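Local coordinates for methylated-DNA--protein-cysteine methyltransferase (Thermococcus kodakarensis, PDB 1MGT) that repairs O6-methylguanine and O4-methylthymine in DNA by transferring the methyl group irreversibly to one of its own cysteines, at residues Leu84-Val89 against Pro134-Val139; Cys141-Val145 against Leu163-Glu167. All coordinates share one frame; numbering follows the deposited sequence.

Contact 1 of 2, residues Leu84-Val89 against Pro134-Val139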
ATOM      1  N   LEU A  84      -5.772  10.236   0.935  1.00 15.69           N
ATOM      2  CA  LEU A  84      -4.470  10.123   1.578  1.00 14.73           C
ATOM      3  C   LEU A  84      -3.939  11.398   2.169  1.00 14.13           C
ATOM      4  O   LEU A  84      -3.933  12.437   1.503  1.00 15.76           O
ATOM      5  CB  LEU A  84      -3.436   9.575   0.555  1.00 16.20           C
ATOM      6  CG  LEU A  84      -3.862   8.254  -0.103  1.00 15.52           C
ATOM      7  CD1 LEU A  84      -2.814   7.805  -1.126  1.00 14.87           C
ATOM      8  CD2 LEU A  84      -4.075   7.160   0.938  1.00 15.00           C
ATOM      9  N   SER A  85      -3.417  11.351   3.404  1.00 12.58           N
ATOM     10  CA  SER A  85      -2.895  12.585   3.979  1.00 12.43           C
ATOM     11  C   SER A  85      -1.493  12.932   3.542  1.00 13.92           C
ATOM     12  O   SER A  85      -1.100  14.111   3.617  1.00 13.50           O
ATOM     13  CB  SER A  85      -2.881  12.477   5.525  1.00 13.52           C
ATOM     14  OG  SER A  85      -1.808  11.602   5.857  1.00 14.20           O
ATOM     15  N   PHE A  86      -0.670  11.972   3.126  1.00 12.41           N
ATOM     16  CA  PHE A  86       0.711  12.165   2.768  1.00 12.69           C
ATOM     17  C   PHE A  86       1.535  12.647   3.956  1.00 13.18           C
ATOM     18  O   PHE A  86       2.612  13.215   3.777  1.00 13.38           O
ATOM     19  CB  PHE A  86       0.972  13.048   1.532  1.00 12.91           C
ATOM     20  CG  PHE A  86       0.591  12.246   0.296  1.00 13.46           C
ATOM     21  CD1 PHE A  86      -0.615  12.449  -0.321  1.00 15.49           C
ATOM     22  CD2 PHE A  86       1.477  11.281  -0.173  1.00 12.98           C
ATOM     23  CE1 PHE A  86      -0.993  11.714  -1.436  1.00 16.20           C
ATOM     24  CE2 PHE A  86       1.091  10.545  -1.285  1.00 15.26           C
ATOM     25  CZ  PHE A  86      -0.109  10.754  -1.903  1.00 14.24           C
ATOM     26  N   GLU A  87       1.050  12.420   5.185  1.00 13.82           N
ATOM     27  CA  GLU A  87       1.826  12.812   6.361  1.00 14.88           C
ATOM     28  C   GLU A  87       2.979  11.812   6.486  1.00 13.08           C
ATOM     29  O   GLU A  87       2.742  10.615   6.292  1.00 13.93           O
ATOM     30  CB  GLU A  87       0.959  12.726   7.638  1.00 17.18           C
ATOM     31  CG  GLU A  87      -0.079  13.828   7.737  1.00 20.55           C
ATOM     32  CD  GLU A  87      -1.005  13.694   8.941  1.00 23.41           C
ATOM     33  OE1 GLU A  87      -0.709  12.982   9.905  1.00 23.94           O
ATOM     34  OE2 GLU A  87      -2.090  14.301   8.953  1.00 26.29           O
ATOM     35  N   GLY A  88       4.184  12.287   6.744  1.00 12.28           N
ATOM     36  CA  GLY A  88       5.374  11.477   6.886  1.00 13.59           C
ATOM     37  C   GLY A  88       5.880  10.937   5.521  1.00 12.38           C
ATOM     38  O   GLY A  88       6.592   9.941   5.521  1.00 15.53           O
ATOM     39  N   VAL A  89       5.488  11.570   4.440  1.00 12.27           N
ATOM     40  CA  VAL A  89       5.940  11.106   3.089  1.00 11.57           C
ATOM     41  C   VAL A  89       6.790  12.244   2.514  1.00 10.80           C
ATOM     42  O   VAL A  89       6.314  13.394   2.572  1.00 12.50           O
ATOM     43  CB  VAL A  89       4.747  10.772   2.196  1.00 12.21           C
ATOM     44  CG1 VAL A  89       5.172  10.362   0.765  1.00 11.83           C
ATOM     45  CG2 VAL A  89       3.947   9.599   2.778  1.00 12.12           C
ATOM     46  N   PRO A 134       3.583   3.777   2.946  1.00  9.56           N
ATOM     47  CA  PRO A 134       2.639   3.587   4.043  1.00 10.17           C
ATOM     48  C   PRO A 134       1.257   3.269   3.545  1.00 10.21           C
ATOM     49  O   PRO A 134       0.301   3.048   4.290  1.00 10.06           O
ATOM     50  CB  PRO A 134       2.690   4.961   4.747  1.00  9.93           C
ATOM     51  CG  PRO A 134       2.938   5.931   3.653  1.00 12.67           C
ATOM     52  CD  PRO A 134       3.781   5.204   2.635  1.00 10.00           C
ATOM     53  N   TYR A 135       1.045   3.217   2.194  1.00  8.40           N
ATOM     54  CA  TYR A 135      -0.223   2.953   1.606  1.00  8.48           C
ATOM     55  C   TYR A 135      -0.270   1.762   0.624  1.00  8.66           C
ATOM     56  O   TYR A 135      -0.646   1.974  -0.551  1.00  9.96           O
ATOM     57  CB  TYR A 135      -0.694   4.198   0.810  1.00  8.64           C
ATOM     58  CG  TYR A 135      -0.552   5.525   1.542  1.00 10.94           C
ATOM     59  CD1 TYR A 135       0.155   6.559   0.945  1.00 10.85           C
ATOM     60  CD2 TYR A 135      -1.140   5.739   2.782  1.00  9.58           C
ATOM     61  CE1 TYR A 135       0.279   7.787   1.575  1.00 12.32           C
ATOM     62  CE2 TYR A 135      -1.005   6.967   3.427  1.00 10.28           C
ATOM     63  CZ  TYR A 135      -0.294   7.976   2.822  1.00 11.61           C
ATOM     64  OH  TYR A 135      -0.148   9.214   3.430  1.00 14.79           O
ATOM     65  N   PRO A 136       0.029   0.590   1.075  1.00  9.85           N
ATOM     66  CA  PRO A 136      -0.050  -0.617   0.222  1.00 10.65           C
ATOM     67  C   PRO A 136      -1.476  -0.762  -0.263  1.00 11.06           C
ATOM     68  O   PRO A 136      -2.467  -0.227   0.284  1.00  9.44           O
ATOM     69  CB  PRO A 136       0.372  -1.752   1.106  1.00 12.39           C
ATOM     70  CG  PRO A 136       0.131  -1.274   2.504  1.00 12.30           C
ATOM     71  CD  PRO A 136       0.439   0.202   2.458  1.00  9.61           C
ATOM     72  N   ILE A 137      -1.644  -1.505  -1.365  1.00  9.48           N
ATOM     73  CA  ILE A 137      -2.888  -1.740  -2.042  1.00 11.23           C
ATOM     74  C   ILE A 137      -3.297  -0.526  -2.875  1.00 13.21           C
ATOM     75  O   ILE A 137      -3.320  -0.589  -4.116  1.00 14.93           O
ATOM     76  CB  ILE A 137      -4.079  -2.212  -1.204  1.00 11.73           C
ATOM     77  CG1 ILE A 137      -3.712  -3.471  -0.394  1.00 12.55           C
ATOM     78  CG2 ILE A 137      -5.308  -2.495  -2.092  1.00 10.85           C
ATOM     79  CD1 ILE A 137      -4.737  -3.751   0.702  1.00 16.73           C
ATOM     80  N   VAL A 138      -3.604   0.587  -2.246  1.00 11.26           N
ATOM     81  CA  VAL A 138      -4.037   1.792  -2.942  1.00 12.29           C
ATOM     82  C   VAL A 138      -2.891   2.363  -3.772  1.00 13.33           C
ATOM     83  O   VAL A 138      -3.182   2.702  -4.936  1.00 14.57           O
ATOM     84  CB  VAL A 138      -4.683   2.787  -1.984  1.00 12.83           C
ATOM     85  CG1 VAL A 138      -5.845   2.070  -1.255  1.00 12.68           C
ATOM     86  CG2 VAL A 138      -3.697   3.260  -0.943  1.00 15.08           C
ATOM     87  N   VAL A 139      -1.707   2.489  -3.235  1.00 10.52           N
ATOM     88  CA  VAL A 139      -0.524   2.966  -4.051  1.00  9.85           C
ATOM     89  C   VAL A 139      -0.002   1.596  -4.455  1.00  9.65           C
ATOM     90  O   VAL A 139       0.411   0.779  -3.599  1.00  9.83           O
ATOM     91  CB  VAL A 139       0.456   3.773  -3.204  1.00  9.44           C
ATOM     92  CG1 VAL A 139       1.815   3.888  -3.898  1.00 11.07           C
ATOM     93  CG2 VAL A 139      -0.124   5.172  -2.964  1.00 10.29           C
TER
HETATM   94  O   HOH W   1       0.510   9.200   5.946  1.00 11.80           O
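Tyr135 runs from the loop ahead of the active-site turn into the mouth of a type II beta turn, Phe86 to Val89, whose entry is an ST turn: Ser85 OG accepts from Glu87 N at 3.0 Å. Its bond to CB points toward 84-89, and CG anti to the carbonyl carbon (chi1 -47°) then sets the ring between Leu84 and Pro134. Over its CG and CD2 lies a Leu84 methyl, CD2 standing 3.9 Å from the ring centroid near the normal, a CH-pi contact; Pro134 CG rests over the centre of the opposite face. Leu84 CD1 packs at 3.8 Å on Tyr135 CD1 and continues to Val139 CG2. Farther out, CE1 of Tyr135 approaches a face of Phe86, a T-shaped pair with planes at 83° and centroids 5.6 Å apart. Val89 CG2 packs 3.9 Å from Pro134 CG. Leu84 and Val138 also pack on Val24 and Ile27 of strand 24-30, while Ser85 OG is hydrogen-bonded to Val24 O. At the tip, the hydroxyl both accepts and donates. Phe86 N gives Tyr135 OH a bent bond (2.8 Å, 130° at the hydrogen), and Tyr135 OH donates at 2.6 Å to a water that in turn donates to Glu87 O.

Contact 2 of 2, residues Cys141-Val145 against Leu163-Glu167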
ATOM      1  N   CYS A 141       2.342  -0.612  -5.182  1.00 12.34           N
ATOM      2  CA  CYS A 141       3.725  -1.037  -5.234  1.00 14.90           C
ATOM      3  C   CYS A 141       3.857  -2.526  -5.535  1.00 14.17           C
ATOM      4  O   CYS A 141       4.962  -2.951  -5.925  1.00 13.84           O
ATOM      5  CB  CYS A 141       4.461  -0.636  -3.946  1.00 18.20           C
ATOM      6  SG  CYS A 141       3.802  -1.481  -2.502  1.00 23.07           S
ATOM      7  N   HIS A 142       2.774  -3.284  -5.479  1.00 11.59           N
ATOM      8  CA  HIS A 142       2.825  -4.716  -5.810  1.00 12.53           C
ATOM      9  C   HIS A 142       2.984  -4.871  -7.339  1.00 12.44           C
ATOM     10  O   HIS A 142       3.338  -5.977  -7.763  1.00 13.09           O
ATOM     11  CB  HIS A 142       1.586  -5.452  -5.367  1.00 11.37           C
ATOM     12  CG  HIS A 142       0.290  -4.853  -5.804  1.00 10.24           C
ATOM     13  ND1 HIS A 142      -0.209  -3.705  -5.204  1.00 11.22           N
ATOM     14  CD2 HIS A 142      -0.610  -5.186  -6.744  1.00 10.61           C
ATOM     15  CE1 HIS A 142      -1.353  -3.371  -5.763  1.00  9.44           C
ATOM     16  NE2 HIS A 142      -1.623  -4.279  -6.717  1.00 10.00           N
ATOM     17  N   ARG A 143       2.705  -3.823  -8.094  1.00 12.08           N
ATOM     18  CA  ARG A 143       2.848  -3.892  -9.569  1.00 11.95           C
ATOM     19  C   ARG A 143       4.284  -3.596  -9.992  1.00 13.53           C
ATOM     20  O   ARG A 143       4.589  -3.641 -11.203  1.00 13.44           O
ATOM     21  CB  ARG A 143       1.899  -2.880 -10.221  1.00 11.32           C
ATOM     22  CG  ARG A 143       0.439  -3.285  -9.966  1.00 12.27           C
ATOM     23  CD  ARG A 143      -0.546  -2.331 -10.654  1.00 11.57           C
ATOM     24  NE  ARG A 143      -1.858  -2.584 -10.027  1.00 12.59           N
ATOM     25  CZ  ARG A 143      -2.835  -1.700  -9.915  1.00 12.70           C
ATOM     26  NH1 ARG A 143      -2.751  -0.459 -10.383  1.00 12.26           N
ATOM     27  NH2 ARG A 143      -3.954  -2.098  -9.272  1.00 14.02           N
ATOM     28  N   VAL A 144       5.160  -3.305  -9.053  1.00 10.92           N
ATOM     29  CA  VAL A 144       6.576  -3.024  -9.401  1.00 12.27           C
ATOM     30  C   VAL A 144       7.348  -4.309  -9.156  1.00 13.37           C
ATOM     31  O   VAL A 144       7.399  -4.809  -8.021  1.00 14.34           O
ATOM     32  CB  VAL A 144       7.125  -1.869  -8.571  1.00 12.18           C
ATOM     33  CG1 VAL A 144       8.570  -1.577  -8.956  1.00 13.19           C
ATOM     34  CG2 VAL A 144       6.238  -0.631  -8.721  1.00 11.03           C
ATOM     35  N   VAL A 145       7.859  -4.905 -10.234  1.00 13.18           N
ATOM     36  CA  VAL A 145       8.575  -6.176 -10.154  1.00 13.08           C
ATOM     37  C   VAL A 145      10.024  -6.095 -10.620  1.00 14.63           C
ATOM     38  O   VAL A 145      10.491  -5.042 -11.044  1.00 14.29           O
ATOM     39  CB  VAL A 145       7.857  -7.233 -11.034  1.00 14.64           C
ATOM     40  CG1 VAL A 145       6.433  -7.461 -10.539  1.00 15.25           C
ATOM     41  CG2 VAL A 145       7.777  -6.752 -12.497  1.00 15.07           C
ATOM     42  N   LEU A 163      -2.106 -10.368  -4.640  1.00 14.53           N
ATOM     43  CA  LEU A 163      -2.576  -9.162  -5.252  1.00 14.46           C
ATOM     44  C   LEU A 163      -2.403  -9.249  -6.787  1.00 14.03           C
ATOM     45  O   LEU A 163      -3.330  -8.879  -7.489  1.00 14.36           O
ATOM     46  CB  LEU A 163      -1.850  -7.914  -4.740  1.00 15.83           C
ATOM     47  CG  LEU A 163      -2.179  -7.583  -3.243  1.00 16.33           C
ATOM     48  CD1 LEU A 163      -1.438  -6.325  -2.843  1.00 16.97           C
ATOM     49  CD2 LEU A 163      -3.681  -7.457  -3.080  1.00 17.95           C
ATOM     50  N   LEU A 164      -1.265  -9.748  -7.249  1.00 13.56           N
ATOM     51  CA  LEU A 164      -1.099  -9.829  -8.723  1.00 16.06           C
ATOM     52  C   LEU A 164      -2.093 -10.787  -9.333  1.00 16.70           C
ATOM     53  O   LEU A 164      -2.673 -10.514 -10.394  1.00 18.46           O
ATOM     54  CB  LEU A 164       0.342 -10.184  -9.085  1.00 13.44           C
ATOM     55  CG  LEU A 164       1.337  -9.027  -8.785  1.00 15.49           C
ATOM     56  CD1 LEU A 164       2.777  -9.479  -8.934  1.00 15.83           C
ATOM     57  CD2 LEU A 164       1.025  -7.834  -9.686  1.00 17.77           C
ATOM     58  N   GLU A 165      -2.328 -11.913  -8.674  1.00 18.07           N
ATOM     59  CA  GLU A 165      -3.271 -12.908  -9.181  1.00 20.53           C
ATOM     60  C   GLU A 165      -4.666 -12.355  -9.321  1.00 21.50           C
ATOM     61  O   GLU A 165      -5.362 -12.530 -10.336  1.00 19.89           O
ATOM     62  CB  GLU A 165      -3.248 -14.142  -8.258  1.00 24.72           C
ATOM     63  CG  GLU A 165      -4.451 -15.055  -8.530  1.00 31.08           C
ATOM     64  CD  GLU A 165      -4.283 -16.438  -7.942  1.00 34.76           C
ATOM     65  OE1 GLU A 165      -4.726 -17.403  -8.610  1.00 37.23           O
ATOM     66  OE2 GLU A 165      -3.714 -16.555  -6.834  1.00 37.62           O
ATOM     67  N   ILE A 166      -5.114 -11.619  -8.304  1.00 19.68           N
ATOM     68  CA  ILE A 166      -6.413 -10.980  -8.251  1.00 20.50           C
ATOM     69  C   ILE A 166      -6.607  -9.994  -9.386  1.00 18.52           C
ATOM     70  O   ILE A 166      -7.710  -9.755  -9.882  1.00 18.58           O
ATOM     71  CB  ILE A 166      -6.512 -10.227  -6.894  1.00 24.30           C
ATOM     72  CG1 ILE A 166      -6.884 -11.204  -5.777  1.00 27.78           C
ATOM     73  CG2 ILE A 166      -7.433  -9.037  -6.942  1.00 26.19           C
ATOM     74  CD1 ILE A 166      -8.351 -11.549  -5.679  1.00 30.32           C
ATOM     75  N   GLU A 167      -5.521  -9.325  -9.778  1.00 17.06           N
ATOM     76  CA  GLU A 167      -5.546  -8.348 -10.848  1.00 16.50           C
ATOM     77  C   GLU A 167      -5.381  -8.969 -12.237  1.00 18.51           C
ATOM     78  O   GLU A 167      -5.345  -8.225 -13.230  1.00 19.71           O
ATOM     79  CB  GLU A 167      -4.395  -7.326 -10.611  1.00 16.29           C
ATOM     80  CG  GLU A 167      -4.688  -6.487  -9.371  1.00 17.01           C
ATOM     81  CD  GLU A 167      -3.661  -5.432  -9.052  1.00 19.87           C
ATOM     82  OE1 GLU A 167      -3.921  -4.589  -8.152  1.00 17.12           O
ATOM     83  OE2 GLU A 167      -2.584  -5.412  -9.693  1.00 19.34           O
TER
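His142 and Arg143 converge on the carboxylate of Glu167, joining the Pro-Cys-His-Arg signature turn of the MGMT family to the end of helix 157-166. Three hydrogen bonds carry the polar part. His142 NE2 donates to Glu167 OE1 at 2.7 Å and 168°, with the acceptor close to the imidazole plane. Arg143 grips side-on, NE to Glu167 OE2 (2.9 Å) on its syn side but tilted out of the carboxylate plane, and NH2 to Glu167 OE1 (2.7 Å), a salt bridge using both oxygens. OE1 thus takes two donors, which reach it from opposite faces of the carboxylate plane. The extended chain of Glu167 beyond CG (chi2 -179°) carries the carboxylate out to both of them. Without the carboxylate, as with an alanine here, His142 NE2 would probably lack its acceptor, the ring would be less fixed in rotation and Arg143 would lose its charge partner.

Apolar contacts flank this cluster. Leu163 CD1 sits over one imidazole face, 3.9 Å from the His142 ring centroid, as a CH-pi contact, while Leu163 CB meets His142 CD2 at 3.6 Å. Leu164 CD2 lies 3.5 Å from the backbone O of His142, and Leu164 CD1 makes a loose contact with Val145 CG1, 4.5 Å away.

The glutamate-histidine pair beside Cys141, the inferred methyl acceptor, is consistent with the Glu-His-water-Cys network described for the human enzyme. Arg143 also bonds to Val104 O, past helix 91-103. Strand 144-145 pairs in parallel with 110-111, and Val144 packs on helices 112-118 and 123-131.

Both contacts are buried, but contact 1 lies nearer the middle of the chain, about 7 Å from its centre against about 11 Å for contact 2. Contact 1 joins two irregular loops, between strand 24-30 and helix 91-103, mainly through aromatic and aliphatic packing with a single direct cross-segment hydrogen bond. Contact 2 ties the short 3-10 turn and strand 144-145 to helix 157-166, and there a carboxylate gripped by charged and ring nitrogens dominates. Their centres are about 17 Å apart, yet Ile137 O packs against His142 CE1 at 3.8 Å. Asn77 bonds to both Val138 O and Arg143 NH2, linking the loop of contact 1 to the active-site turn.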